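PDB 5Y89: putative hemin transport system, substrate-binding protein, which probably binds heme in the periplasm and delivers it to an inner-membrane ABC transporter as part of iron uptake. Local coordinates for residues L153-H158 and D205-S210; G160-V165 and Y191-T196. One frame throughout, in Å; residues are numbered along the deposited sequence.

Contact 1 of 2, residues L153-H158 and D205-S210; sequences LFVLNH and DVVLIS. With HEM (protoporphyrin IX containing Fe), chain C; ACT (acetate ion), chain D.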
loop_
_atom_site.group_PDB
_atom_site.type_symbol
_atom_site.label_atom_id
_atom_site.label_comp_id
_atom_site.label_asym_id
_atom_site.label_seq_id
_atom_site.Cartn_x
_atom_site.Cartn_y
_atom_site.Cartn_z
ATOM N N LEU A 153 -5.390 9.224 -12.195
ATOM C CA LEU A 153 -4.037 9.598 -11.934
ATOM C C LEU A 153 -3.828 9.399 -10.431
ATOM O O LEU A 153 -4.571 9.998 -9.619
ATOM C CB LEU A 153 -3.802 11.067 -12.234
ATOM C CG LEU A 153 -2.419 11.565 -11.739
ATOM C CD1 LEU A 153 -1.393 11.416 -12.809
ATOM C CD2 LEU A 153 -2.491 13.055 -11.351
ATOM N N PHE A 154 -2.752 8.665 -10.073
ATOM C CA PHE A 154 -2.397 8.608 -8.687
ATOM C C PHE A 154 -1.272 9.541 -8.330
ATOM O O PHE A 154 -0.211 9.491 -8.927
ATOM C CB PHE A 154 -2.096 7.180 -8.231
ATOM C CG PHE A 154 -1.803 7.094 -6.762
ATOM C CD1 PHE A 154 -2.824 7.302 -5.850
ATOM C CD2 PHE A 154 -0.516 6.863 -6.299
ATOM C CE1 PHE A 154 -2.568 7.280 -4.502
ATOM C CE2 PHE A 154 -0.255 6.809 -4.945
ATOM C CZ PHE A 154 -1.276 7.048 -4.051
ATOM N N VAL A 155 -1.517 10.410 -7.356
ATOM C CA VAL A 155 -0.510 11.322 -6.841
ATOM C C VAL A 155 0.034 10.764 -5.525
ATOM O O VAL A 155 -0.697 10.555 -4.587
ATOM C CB VAL A 155 -1.066 12.720 -6.584
ATOM C CG1 VAL A 155 -0.013 13.622 -5.887
ATOM C CG2 VAL A 155 -1.486 13.368 -7.861
ATOM N N LEU A 156 1.348 10.594 -5.486
ATOM C CA LEU A 156 2.068 10.123 -4.333
ATOM C C LEU A 156 2.813 11.266 -3.750
ATOM O O LEU A 156 3.775 11.740 -4.379
ATOM C CB LEU A 156 3.053 9.052 -4.797
ATOM C CG LEU A 156 4.044 8.514 -3.738
ATOM C CD1 LEU A 156 3.284 7.667 -2.792
ATOM C CD2 LEU A 156 5.107 7.645 -4.397
ATOM N N ASN A 157 2.426 11.707 -2.548
ATOM C CA ASN A 157 3.153 12.799 -1.897
ATOM C C ASN A 157 2.902 12.793 -0.394
ATOM O O ASN A 157 2.284 13.697 0.190
ATOM C CB ASN A 157 2.604 14.124 -2.472
ATOM C CG ASN A 157 3.449 15.298 -2.062
ATOM O OD1 ASN A 157 4.533 15.160 -1.513
ATOM N ND2 ASN A 157 2.938 16.459 -2.301
ATOM N N HIS A 158 3.394 11.750 0.256
ATOM C CA HIS A 158 2.972 11.445 1.631
ATOM C C HIS A 158 3.239 12.558 2.608
ATOM O O HIS A 158 2.421 12.832 3.467
ATOM C CB HIS A 158 3.621 10.153 2.099
ATOM C CG HIS A 158 3.058 9.638 3.396
ATOM N ND1 HIS A 158 1.981 8.772 3.435
ATOM C CD2 HIS A 158 3.371 9.923 4.685
ATOM C CE1 HIS A 158 1.697 8.505 4.698
ATOM N NE2 HIS A 158 2.530 9.175 5.474
ATOM N N ASP A 205 -9.388 11.867 -15.667
ATOM C CA ASP A 205 -10.769 12.149 -15.296
ATOM C C ASP A 205 -10.882 12.270 -13.791
ATOM O O ASP A 205 -11.716 12.997 -13.290
ATOM C CB ASP A 205 -11.686 11.024 -15.771
ATOM C CG ASP A 205 -11.706 10.888 -17.260
ATOM O OD1 ASP A 205 -12.095 11.868 -17.937
ATOM O OD2 ASP A 205 -11.368 9.797 -17.713
ATOM N N VAL A 206 -10.065 11.516 -13.047
ATOM C CA VAL A 206 -10.061 11.608 -11.605
ATOM C C VAL A 206 -8.634 11.617 -11.035
ATOM O O VAL A 206 -7.769 10.897 -11.520
ATOM C CB VAL A 206 -10.763 10.388 -10.952
ATOM C CG1 VAL A 206 -10.910 10.608 -9.422
ATOM C CG2 VAL A 206 -12.096 10.110 -11.567
ATOM N N VAL A 207 -8.442 12.363 -9.959
ATOM C CA VAL A 207 -7.176 12.364 -9.227
ATOM C C VAL A 207 -7.351 11.547 -7.975
ATOM O O VAL A 207 -8.272 11.809 -7.184
ATOM C CB VAL A 207 -6.767 13.760 -8.795
ATOM C CG1 VAL A 207 -5.494 13.687 -7.971
ATOM C CG2 VAL A 207 -6.528 14.606 -10.036
ATOM N N LEU A 208 -6.509 10.520 -7.828
ATOM C CA LEU A 208 -6.481 9.689 -6.639
ATOM C C LEU A 208 -5.241 10.055 -5.838
ATOM O O LEU A 208 -4.189 10.261 -6.403
ATOM C CB LEU A 208 -6.449 8.226 -7.049
ATOM C CG LEU A 208 -6.447 7.147 -5.966
ATOM C CD1 LEU A 208 -7.732 7.131 -5.209
ATOM C CD2 LEU A 208 -6.216 5.791 -6.609
ATOM N N ILE A 209 -5.394 10.123 -4.524
ATOM C CA ILE A 209 -4.313 10.498 -3.605
ATOM C C ILE A 209 -4.598 9.882 -2.218
ATOM O O ILE A 209 -5.736 9.561 -1.923
ATOM C CB ILE A 209 -4.207 12.038 -3.514
ATOM C CG1 ILE A 209 -2.981 12.458 -2.740
ATOM C CG2 ILE A 209 -5.443 12.619 -2.864
ATOM C CD1 ILE A 209 -2.679 13.953 -2.847
ATOM N N SER A 210 -3.579 9.707 -1.374
ATOM C CA SER A 210 -3.823 9.182 -0.036
ATOM C C SER A 210 -4.432 10.273 0.843
ATOM O O SER A 210 -4.279 11.474 0.545
ATOM C CB SER A 210 -2.515 8.620 0.591
ATOM O OG SER A 210 -1.628 9.625 1.025
HETATM C CHA HEM C . 4.216 3.491 -0.287
HETATM C CHB HEM C . 7.590 6.548 -1.910
HETATM C CHC HEM C . 7.623 8.822 2.387
HETATM C CHD HEM C . 4.186 5.863 3.952
HETATM C C1A HEM C . 5.124 4.140 -1.064
HETATM C C2A HEM C . 5.443 3.729 -2.370
HETATM C C3A HEM C . 6.378 4.592 -2.845
HETATM C C4A HEM C . 6.667 5.517 -1.818
HETATM C CMA HEM C . 7.090 4.473 -4.169
HETATM C CAA HEM C . 4.792 2.581 -3.103
HETATM C CBA HEM C . 3.599 3.144 -3.926
HETATM C CGA HEM C . 3.138 2.204 -5.049
HETATM O O1A HEM C . 3.658 1.045 -5.234
HETATM O O2A HEM C . 2.184 2.600 -5.791
HETATM C C1B HEM C . 7.787 7.512 -0.908
HETATM C C2B HEM C . 8.785 8.553 -1.001
HETATM C C3B HEM C . 8.808 9.249 0.187
HETATM C C4B HEM C . 7.849 8.477 1.061
HETATM C CMB HEM C . 9.553 8.931 -2.251
HETATM C CAB HEM C . 9.631 10.464 0.590
HETATM C CBB HEM C . 10.626 11.022 -0.162
HETATM C C1C HEM C . 6.738 8.189 3.237
HETATM C C2C HEM C . 6.555 8.465 4.637
HETATM C C3C HEM C . 5.532 7.599 5.023
HETATM C C4C HEM C . 5.134 6.860 3.878
HETATM C CMC HEM C . 7.293 9.467 5.515
HETATM C CAC HEM C . 4.900 7.333 6.337
HETATM C CBC HEM C . 5.311 7.986 7.378
HETATM C C1D HEM C . 3.922 5.014 2.889
HETATM C C2D HEM C . 2.844 3.995 2.978
HETATM C C3D HEM C . 2.903 3.313 1.849
HETATM C C4D HEM C . 3.948 3.960 1.023
HETATM C CMD HEM C . 1.963 3.719 4.170
HETATM C CAD HEM C . 2.034 2.143 1.451
HETATM C CBD HEM C . 2.233 0.908 2.336
HETATM C CGD HEM C . 3.678 0.442 2.357
HETATM O O1D HEM C . 4.489 0.778 1.435
HETATM O O2D HEM C . 4.063 -0.284 3.320
HETATM N NA HEM C . 5.983 5.161 -0.681
HETATM N NB HEM C . 7.418 7.397 0.359
HETATM N NC HEM C . 6.011 7.122 2.908
HETATM N ND HEM C . 4.622 4.898 1.742
HETATM FE FE HEM C . 5.963 6.070 1.148
HETATM C C ACT D . 0.992 7.850 0.239
HETATM O O ACT D . 0.361 7.608 -0.775
HETATM O OXT ACT D . 0.651 8.707 1.107
HETATM C CH3 ACT D . 2.210 7.053 0.349
HETATM O O HOH W 1 -0.434 10.323 -1.886
#

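Contact 2 of 2, residues G160-V165 and Y191-T196; sequences GTQALV and YKPLTT. With HEM (protoporphyrin IX containing Fe), chain C.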
loop_
_atom_site.group_PDB
_atom_site.type_symbol
_atom_site.label_atom_id
_atom_site.label_comp_id
_atom_site.label_asym_id
_atom_site.label_seq_id
_atom_site.Cartn_x
_atom_site.Cartn_y
_atom_site.Cartn_z
ATOM N N GLY A 160 4.270 15.744 1.574
ATOM C CA GLY A 160 4.061 17.049 0.941
ATOM C C GLY A 160 5.290 17.649 0.329
ATOM O O GLY A 160 5.207 18.704 -0.188
ATOM N N THR A 161 6.463 17.023 0.434
ATOM C CA THR A 161 7.700 17.643 -0.054
ATOM C C THR A 161 7.818 17.647 -1.597
ATOM O O THR A 161 8.469 18.498 -2.146
ATOM C CB THR A 161 8.992 16.993 0.510
ATOM O OG1 THR A 161 8.969 15.610 0.126
ATOM C CG2 THR A 161 9.029 17.054 1.991
ATOM N N GLN A 162 7.253 16.650 -2.242
ATOM C CA GLN A 162 7.393 16.461 -3.638
ATOM C C GLN A 162 6.304 15.559 -4.210
ATOM O O GLN A 162 6.280 14.407 -3.960
ATOM C CB GLN A 162 8.782 15.953 -4.052
ATOM C CG GLN A 162 9.012 16.107 -5.595
ATOM C CD GLN A 162 10.328 15.446 -6.045
ATOM O OE1 GLN A 162 10.815 14.471 -5.447
ATOM N NE2 GLN A 162 10.869 15.933 -7.120
ATOM N N ALA A 163 5.468 16.129 -5.073
ATOM C CA ALA A 163 4.386 15.371 -5.687
ATOM C C ALA A 163 4.962 14.458 -6.761
ATOM O O ALA A 163 5.748 14.889 -7.601
ATOM C CB ALA A 163 3.355 16.313 -6.243
ATOM N N LEU A 164 4.655 13.185 -6.682
ATOM C CA LEU A 164 5.110 12.199 -7.670
ATOM C C LEU A 164 3.861 11.581 -8.255
ATOM O O LEU A 164 2.803 11.623 -7.622
ATOM C CB LEU A 164 5.998 11.112 -7.025
ATOM C CG LEU A 164 7.237 11.570 -6.243
ATOM C CD1 LEU A 164 7.997 10.371 -5.644
ATOM C CD2 LEU A 164 8.218 12.347 -7.095
ATOM N N VAL A 165 3.998 10.976 -9.432
ATOM C CA VAL A 165 2.874 10.308 -10.101
ATOM C C VAL A 165 3.190 8.890 -10.528
ATOM O O VAL A 165 4.282 8.615 -10.991
ATOM C CB VAL A 165 2.348 11.121 -11.361
ATOM C CG1 VAL A 165 1.766 12.432 -10.894
ATOM C CG2 VAL A 165 3.441 11.433 -12.363
ATOM N N TYR A 191 7.753 5.768 -10.419
ATOM C CA TYR A 191 7.271 7.122 -10.174
ATOM C C TYR A 191 8.132 8.172 -10.834
ATOM O O TYR A 191 9.314 7.984 -11.065
ATOM C CB TYR A 191 7.178 7.410 -8.676
ATOM C CG TYR A 191 5.961 6.826 -8.107
ATOM C CD1 TYR A 191 5.939 5.487 -7.693
ATOM C CD2 TYR A 191 4.819 7.588 -7.953
ATOM C CE1 TYR A 191 4.754 4.935 -7.198
ATOM C CE2 TYR A 191 3.646 7.069 -7.429
ATOM C CZ TYR A 191 3.602 5.744 -7.076
ATOM O OH TYR A 191 2.425 5.221 -6.588
ATOM N N LYS A 192 7.515 9.298 -11.156
ATOM C CA LYS A 192 8.278 10.421 -11.628
ATOM C C LYS A 192 7.628 11.702 -11.077
ATOM O O LYS A 192 6.493 11.681 -10.636
ATOM C CB LYS A 192 8.366 10.387 -13.140
ATOM C CG LYS A 192 7.049 10.750 -13.808
ATOM C CD LYS A 192 7.159 10.827 -15.368
ATOM C CE LYS A 192 5.804 11.298 -15.968
ATOM N NZ LYS A 192 5.900 11.822 -17.328
ATOM N N PRO A 193 8.354 12.798 -11.044
ATOM C CA PRO A 193 7.729 14.014 -10.491
ATOM C C PRO A 193 6.509 14.428 -11.258
ATOM O O PRO A 193 6.489 14.320 -12.514
ATOM C CB PRO A 193 8.843 15.091 -10.615
ATOM C CG PRO A 193 10.179 14.293 -10.591
ATOM C CD PRO A 193 9.795 12.948 -11.297
ATOM N N LEU A 194 5.511 14.922 -10.532
ATOM C CA LEU A 194 4.426 15.667 -11.100
ATOM C C LEU A 194 4.877 16.991 -11.710
ATOM O O LEU A 194 5.566 17.741 -11.066
ATOM C CB LEU A 194 3.398 15.941 -10.018
ATOM C CG LEU A 194 2.134 16.696 -10.419
ATOM C CD1 LEU A 194 1.624 15.989 -11.624
ATOM C CD2 LEU A 194 1.083 16.506 -9.347
ATOM N N THR A 195 4.548 17.222 -12.962
ATOM C CA THR A 195 4.812 18.477 -13.672
ATOM C C THR A 195 3.572 18.876 -14.411
ATOM O O THR A 195 2.641 18.095 -14.563
ATOM C CB THR A 195 5.890 18.305 -14.771
ATOM O OG1 THR A 195 5.410 17.402 -15.801
ATOM C CG2 THR A 195 7.200 17.802 -14.170
ATOM N N THR A 196 3.551 20.101 -14.936
ATOM C CA THR A 196 2.379 20.604 -15.687
ATOM C C THR A 196 2.174 19.790 -16.922
ATOM O O THR A 196 1.083 19.450 -17.271
ATOM C CB THR A 196 2.662 22.057 -16.056
ATOM O OG1 THR A 196 2.897 22.725 -14.859
ATOM C CG2 THR A 196 1.464 22.734 -16.838
HETATM C CHA HEM C . 4.216 3.491 -0.287
HETATM C CHB HEM C . 7.590 6.548 -1.910
HETATM C CHC HEM C . 7.623 8.822 2.387
HETATM C CHD HEM C . 4.186 5.863 3.952
HETATM C C1A HEM C . 5.124 4.140 -1.064
HETATM C C2A HEM C . 5.443 3.729 -2.370
HETATM C C3A HEM C . 6.378 4.592 -2.845
HETATM C C4A HEM C . 6.667 5.517 -1.818
HETATM C CMA HEM C . 7.090 4.473 -4.169
HETATM C CAA HEM C . 4.792 2.581 -3.103
HETATM C CBA HEM C . 3.599 3.144 -3.926
HETATM C CGA HEM C . 3.138 2.204 -5.049
HETATM O O1A HEM C . 3.658 1.045 -5.234
HETATM O O2A HEM C . 2.184 2.600 -5.791
HETATM C C1B HEM C . 7.787 7.512 -0.908
HETATM C C2B HEM C . 8.785 8.553 -1.001
HETATM C C3B HEM C . 8.808 9.249 0.187
HETATM C C4B HEM C . 7.849 8.477 1.061
HETATM C CMB HEM C . 9.553 8.931 -2.251
HETATM C CAB HEM C . 9.631 10.464 0.590
HETATM C CBB HEM C . 10.626 11.022 -0.162
HETATM C C1C HEM C . 6.738 8.189 3.237
HETATM C C2C HEM C . 6.555 8.465 4.637
HETATM C C3C HEM C . 5.532 7.599 5.023
HETATM C C4C HEM C . 5.134 6.860 3.878
HETATM C CMC HEM C . 7.293 9.467 5.515
HETATM C CAC HEM C . 4.900 7.333 6.337
HETATM C CBC HEM C . 5.311 7.986 7.378
HETATM C C1D HEM C . 3.922 5.014 2.889
HETATM C C2D HEM C . 2.844 3.995 2.978
HETATM C C3D HEM C . 2.903 3.313 1.849
HETATM C C4D HEM C . 3.948 3.960 1.023
HETATM C CMD HEM C . 1.963 3.719 4.170
HETATM C CAD HEM C . 2.034 2.143 1.451
HETATM C CBD HEM C . 2.233 0.908 2.336
HETATM C CGD HEM C . 3.678 0.442 2.357
HETATM O O1D HEM C . 4.489 0.778 1.435
HETATM O O2D HEM C . 4.063 -0.284 3.320
HETATM N NA HEM C . 5.983 5.161 -0.681
HETATM N NB HEM C . 7.418 7.397 0.359
HETATM N NC HEM C . 6.011 7.122 2.908
HETATM N ND HEM C . 4.622 4.898 1.742
HETATM FE FE HEM C . 5.963 6.070 1.148
HETATM O O HOH W 2 6.571 17.585 -8.396
#

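Contact 1 of 2, residues L153-H158 and D205-S210
Phe154 and Leu208 are bridged partners on adjacent parallel strands, and their side chains meet on one face of the sheet. Phe154 holds CG anti to the backbone N (chi1 -177°), which carries the ring across to the neighbouring strand. There CD1 abuts Leu208 CG at 3.6 Å, and CE1 comes within 3.8 Å of Ile209 CA. Leu208 CB lies at the ring's edge, near its plane, so the leucine meets the rim of the ring at its CD1 corner. Leu248 and Leu249 of helix 245-249 also pack on Phe154, and Leu262 of helix 255-270 on Leu208.

The other face carries Leu153, Val155, Val207 and Ile209, all aliphatic. Val155 fits a methyl group against each of two neighbours: CG2 lies 4.0 Å from Val207 CG1, and CG1 lies 4.1 Å from Ile209 CD1. Branched residues suit a buried strand, and the longer Ile209 also reaches Leu214 of helix 211-217.

The strands are laced as parallel neighbours. Leu153 brackets Val207: its N donates to Val206 O. Leu153 O accepts Leu208 N at 2.7 Å, and Leu208 O in turn accepts Val155 N. Beyond Val155 the strands part, and a water enters the gap, donating to Val155 O and acetate O and accepting from Asn157 N and Ser210 N.

Where the strands diverge, His158 lays one face of its imidazole on the heme periphery, C3C lying 3.1 Å above the ring plane. His158 ND1 donates to acetate OXT (2.7 Å), which Ser210 OG also approaches, though that distance is doubtfully short. Ser210 OG also caps helix 211-217 through Gly213 N. The chemistry thus changes along the pair, from an apolar parallel ladder to a polar end beside the heme, where His158 ND1, the water and perhaps Ser210 OG donate to an anion that probably came from the crystallisation liquor.

Contact 2 of 2, residues G160-V165 and Y191-T196
Val165 and Leu194 form the apolar centre, their side chains crossing at about a right angle with Val165 CG1 3.6 Å from Leu194 CD1. With CG of Leu194 anti to the backbone N (chi1 -178°), CD1 reaches Val165 and CD2 turns to Ala163 CB; alanine offers a single methyl for Leu194 to rest on, CB to CB at 3.8 Å. Val165 turns its other methyl, CG2, to Lys192, whose CG packs on it at 3.9 Å, the extended chain crossing the valine obliquely and carrying NZ beyond it. Leu164 CB touches Tyr191 CD2; the CD2 methyl of Leu164 lies against Pro193 CA, while its CD1 approaches the heme methyl CMB.

Further out the backbones pair as antiparallel strands. Val165 N donates to Lys192 O at 2.9 Å, and a weak return bond runs from Lys192 N to Val165 O. Pro193, which has no N-H to give, faces Leu164 as a non-hydrogen-bonded pair, a place that asks none of it. Leu194 N then reaches Ala163 O at 2.9 Å from above the carbonyl plane, 42° out of it, and a water donates to both Ala163 O and Leu194 O. At the heme edge, Tyr191 OH donates to propionate oxygen O2A at 2.8 Å, with that oxygen near the plane of the ring.

In the fold, strand 164-166 runs antiparallel to strand 151-156 and carries the short strand 191-193 beside it. Leu194 leads on to helix 196-202, packing against its Leu199, while Thr195 OG1 caps the helix start at Ala198 N.

The two contacts share one mixed sheet, their centres about 10 Å apart, with strand 151-156 of contact 1 beside strand 164-166 of contact 2. Leu156 N probably bonds to Leu164 O at 2.8 Å, and Asn157 OD1 to Gln162 N. Tyr191 packs on contact 1: its CE2 lies 3.3 Å from Leu156 CB, and its OH 3.4 Å from Phe154 CD2. Together they present one wall of the heme cleft, where contact 1 meets the macrocycle and contact 2 a propionate. The backbone N atoms of Ala171 and Ala172 also hydrogen-bond the heme, and Tyr53 is an axial ligand of its iron.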